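Local structure of (R)-S-adenosyl-L-methionine hydrolase (Thermus thermophilus, 2CW5) at residues Ala79-Gly90 against Val137-Leu145. The protein catalyses the hydrolysis of S-adenosyl-L-methionine to adenosine and L-methionine and has no chlorinase or fluorinase activity. Residues are numbered along the deposited sequence; the frame is centred on the assembly and turned at random.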
loop_
_atom_site.group_PDB
_atom_site.type_symbol
_atom_site.label_atom_id
_atom_site.label_comp_id
_atom_site.label_asym_id
_atom_site.label_seq_id
_atom_site.Cartn_x
_atom_site.Cartn_y
_atom_site.Cartn_z
ATOM N N ALA C 79 8.007 13.550 21.350
ATOM C CA ALA C 79 8.150 13.743 19.906
ATOM C C ALA C 79 9.354 14.643 19.651
ATOM O O ALA C 79 9.431 15.747 20.187
ATOM C CB ALA C 79 6.887 14.378 19.332
ATOM N N VAL C 80 10.292 14.180 18.827
ATOM C CA VAL C 80 11.490 14.966 18.560
ATOM C C VAL C 80 11.937 15.068 17.109
ATOM O O VAL C 80 11.442 14.375 16.219
ATOM C CB VAL C 80 12.710 14.415 19.343
ATOM C CG1 VAL C 80 12.435 14.433 20.835
ATOM C CG2 VAL C 80 13.029 12.995 18.876
ATOM N N ALA C 81 12.889 15.968 16.902
ATOM C CA ALA C 81 13.524 16.184 15.617
ATOM C C ALA C 81 15.003 16.161 16.007
ATOM O O ALA C 81 15.396 16.817 16.973
ATOM C CB ALA C 81 13.150 17.534 15.057
ATOM N N ALA C 82 15.803 15.374 15.294
ATOM C CA ALA C 82 17.239 15.275 15.562
ATOM C C ALA C 82 17.961 15.633 14.268
ATOM O O ALA C 82 17.576 15.176 13.192
ATOM C CB ALA C 82 17.600 13.865 16.004
ATOM N N LEU C 83 19.009 16.441 14.376
ATOM C CA LEU C 83 19.740 16.905 13.202
ATOM C C LEU C 83 21.169 16.388 13.075
ATOM O O LEU C 83 21.976 16.524 13.992
ATOM C CB LEU C 83 19.773 18.435 13.204
ATOM C CG LEU C 83 18.464 19.159 13.545
ATOM C CD1 LEU C 83 18.754 20.633 13.808
ATOM C CD2 LEU C 83 17.463 18.999 12.412
ATOM N N GLY C 84 21.462 15.799 11.919
ATOM C CA GLY C 84 22.789 15.289 11.625
ATOM C C GLY C 84 22.991 15.576 10.148
ATOM O O GLY C 84 22.527 16.616 9.669
ATOM N N ARG C 85 23.674 14.687 9.428
ATOM C CA ARG C 85 23.867 14.871 7.993
ATOM C C ARG C 85 22.476 14.787 7.370
ATOM O O ARG C 85 22.201 15.385 6.329
ATOM C CB ARG C 85 24.761 13.773 7.397
ATOM C CG ARG C 85 26.180 13.750 7.932
ATOM C CD ARG C 85 27.157 13.192 6.899
ATOM N NE ARG C 85 26.881 11.806 6.529
ATOM C CZ ARG C 85 27.125 10.754 7.306
ATOM N NH1 ARG C 85 27.654 10.915 8.513
ATOM N NH2 ARG C 85 26.846 9.532 6.872
ATOM N N TRP C 86 21.612 14.008 8.010
ATOM C CA TRP C 86 20.225 13.866 7.579
ATOM C C TRP C 86 19.411 14.374 8.763
ATOM O O TRP C 86 19.938 14.500 9.866
ATOM C CB TRP C 86 19.877 12.402 7.294
ATOM C CG TRP C 86 20.527 11.864 6.051
ATOM C CD1 TRP C 86 20.134 12.076 4.760
ATOM C CD2 TRP C 86 21.708 11.060 5.983
ATOM N NE1 TRP C 86 21.000 11.451 3.890
ATOM C CE2 TRP C 86 21.976 10.822 4.616
ATOM C CE3 TRP C 86 22.570 10.517 6.947
ATOM C CZ2 TRP C 86 23.073 10.063 4.187
ATOM C CZ3 TRP C 86 23.661 9.763 6.520
ATOM C CH2 TRP C 86 23.902 9.544 5.149
ATOM N N THR C 87 18.143 14.678 8.535
ATOM C CA THR C 87 17.285 15.178 9.598
ATOM C C THR C 87 16.258 14.109 9.929
ATOM O O THR C 87 15.725 13.452 9.034
ATOM C CB THR C 87 16.603 16.481 9.161
ATOM O OG1 THR C 87 17.613 17.481 8.957
ATOM C CG2 THR C 87 15.607 16.967 10.224
ATOM N N TYR C 88 15.987 13.932 11.215
ATOM C CA TYR C 88 15.054 12.902 11.650
ATOM C C TYR C 88 13.883 13.490 12.412
ATOM O O TYR C 88 14.057 14.390 13.231
ATOM C CB TYR C 88 15.793 11.893 12.533
ATOM C CG TYR C 88 17.060 11.366 11.897
ATOM C CD1 TYR C 88 17.019 10.318 10.982
ATOM C CD2 TYR C 88 18.295 11.960 12.164
ATOM C CE1 TYR C 88 18.175 9.874 10.339
ATOM C CE2 TYR C 88 19.456 11.530 11.528
ATOM C CZ TYR C 88 19.389 10.487 10.614
ATOM O OH TYR C 88 20.527 10.080 9.948
ATOM N N VAL C 89 12.690 12.980 12.129
ATOM C CA VAL C 89 11.479 13.442 12.794
ATOM C C VAL C 89 10.660 12.220 13.175
ATOM O O VAL C 89 10.249 11.441 12.319
ATOM C CB VAL C 89 10.640 14.345 11.872
ATOM C CG1 VAL C 89 9.338 14.752 12.571
ATOM C CG2 VAL C 89 11.445 15.568 11.481
ATOM N N GLY C 90 10.438 12.045 14.472
ATOM C CA GLY C 90 9.676 10.904 14.925
ATOM C C GLY C 90 9.725 10.774 16.433
ATOM O O GLY C 90 10.253 11.653 17.113
ATOM N N VAL C 137 1.389 16.404 14.901
ATOM C CA VAL C 137 2.694 16.816 15.418
ATOM C C VAL C 137 3.865 16.579 14.458
ATOM O O VAL C 137 4.592 17.512 14.106
ATOM C CB VAL C 137 3.010 16.096 16.764
ATOM C CG1 VAL C 137 4.410 16.487 17.258
ATOM C CG2 VAL C 137 1.965 16.470 17.813
ATOM N N PHE C 138 4.051 15.336 14.025
ATOM C CA PHE C 138 5.169 15.019 13.139
ATOM C C PHE C 138 5.098 15.617 11.729
ATOM O O PHE C 138 6.094 16.152 11.235
ATOM C CB PHE C 138 5.353 13.500 13.066
ATOM C CG PHE C 138 5.697 12.875 14.392
ATOM C CD1 PHE C 138 6.846 13.261 15.082
ATOM C CD2 PHE C 138 4.866 11.915 14.963
ATOM C CE1 PHE C 138 7.161 12.698 16.326
ATOM C CE2 PHE C 138 5.172 11.344 16.203
ATOM C CZ PHE C 138 6.325 11.740 16.885
ATOM N N ALA C 139 3.934 15.544 11.085
ATOM C CA ALA C 139 3.790 16.086 9.732
ATOM C C ALA C 139 4.110 17.577 9.653
ATOM O O ALA C 139 4.865 18.011 8.777
ATOM C CB ALA C 139 2.379 15.821 9.195
ATOM N N PRO C 140 3.531 18.391 10.555
ATOM C CA PRO C 140 3.828 19.824 10.495
ATOM C C PRO C 140 5.308 20.117 10.751
ATOM O O PRO C 140 5.869 21.063 10.198
ATOM C CB PRO C 140 2.905 20.419 11.563
ATOM C CG PRO C 140 2.701 19.281 12.528
ATOM C CD PRO C 140 2.541 18.098 11.608
ATOM N N ALA C 141 5.933 19.286 11.576
ATOM C CA ALA C 141 7.346 19.444 11.901
ATOM C C ALA C 141 8.191 19.139 10.665
ATOM O O ALA C 141 9.125 19.875 10.326
ATOM C CB ALA C 141 7.720 18.503 13.041
ATOM N N ALA C 142 7.844 18.051 9.986
ATOM C CA ALA C 142 8.557 17.640 8.783
ATOM C C ALA C 142 8.429 18.692 7.683
ATOM O O ALA C 142 9.400 18.996 6.995
ATOM C CB ALA C 142 8.022 16.306 8.298
ATOM N N ALA C 143 7.232 19.245 7.514
ATOM C CA ALA C 143 7.014 20.263 6.490
ATOM C C ALA C 143 7.884 21.483 6.806
ATOM O O ALA C 143 8.541 22.048 5.925
ATOM C CB ALA C 143 5.542 20.657 6.450
ATOM N N HIS C 144 7.887 21.870 8.079
ATOM C CA HIS C 144 8.668 23.006 8.550
ATOM C C HIS C 144 10.131 22.834 8.148
ATOM O O HIS C 144 10.727 23.724 7.543
ATOM C CB HIS C 144 8.528 23.107 10.070
ATOM C CG HIS C 144 9.255 24.263 10.679
ATOM N ND1 HIS C 144 10.617 24.264 10.883
ATOM C CD2 HIS C 144 8.801 25.441 11.168
ATOM C CE1 HIS C 144 10.971 25.389 11.479
ATOM N NE2 HIS C 144 9.887 26.121 11.663
ATOM N N LEU C 145 10.697 21.675 8.474
ATOM C CA LEU C 145 12.086 21.371 8.143
ATOM C C LEU C 145 12.310 21.229 6.639
ATOM O O LEU C 145 13.343 21.653 6.123
ATOM C CB LEU C 145 12.522 20.088 8.855
ATOM C CG LEU C 145 12.595 20.227 10.377
ATOM C CD1 LEU C 145 12.770 18.857 11.027
ATOM C CD2 LEU C 145 13.749 21.166 10.737
#
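An apolar helix-on-sheet contact joins the beta hairpin 79-90 to helix 137-145 in the buried core of the N-terminal domain, with Phe138, Val89 and Leu145 as its main side chains. No hydrogen bond crosses it. The helix segment runs nearly along strand 79-83 (22° between their directions, closest axis approach 9.5 Å) and roughly antiparallel to strand 87-89.

The Phe138 ring reaches the end of the hairpin, where Gly90 offers bare backbone: Phe138 CE1 lies 3.2 Å from Gly90 C, a tight approach that is oblique to the ring. The methyl of Ala79 also comes in obliquely, its CB 3.5 Å from Phe138 CE1. At the ring's edge, close to its plane, sits Val89 CG1, 3.8 Å from Phe138 CD1. That methyl also lies against the helix backbone at Phe138 O and near Ala141 CB.

The two strands are antiparallel neighbours within the mixed sheet of this alpha/beta domain, and helix 133-147 packs on one face of it. Side chains alternate along the hairpin, so Ala79, Ala81, Thr87 and Val89 point to the helix while Val80, Ala82 and Tyr88 point away. With CG1 anti to the backbone N (chi1 177°), Val89 divides its branches between two levels of the helix: CG1 packs against the edge of the Phe138 ring, and Val89 CG2 meets Leu145 CD1 at 3.6 Å. Leu145 CD1 also touches Thr87 CG2 at 3.5 Å and, more loosely, Ala81 CB.

Replacing Phe138 by alanine would probably open a gap beside Gly90 and Ala79 and leave Val89 CG1 without its aromatic neighbour. Leu66 and Val68 of strand 64-68 also touch this ring, which lies about 4 Å from the side chain of His133 (nearest atoms), a residue probably important for activity.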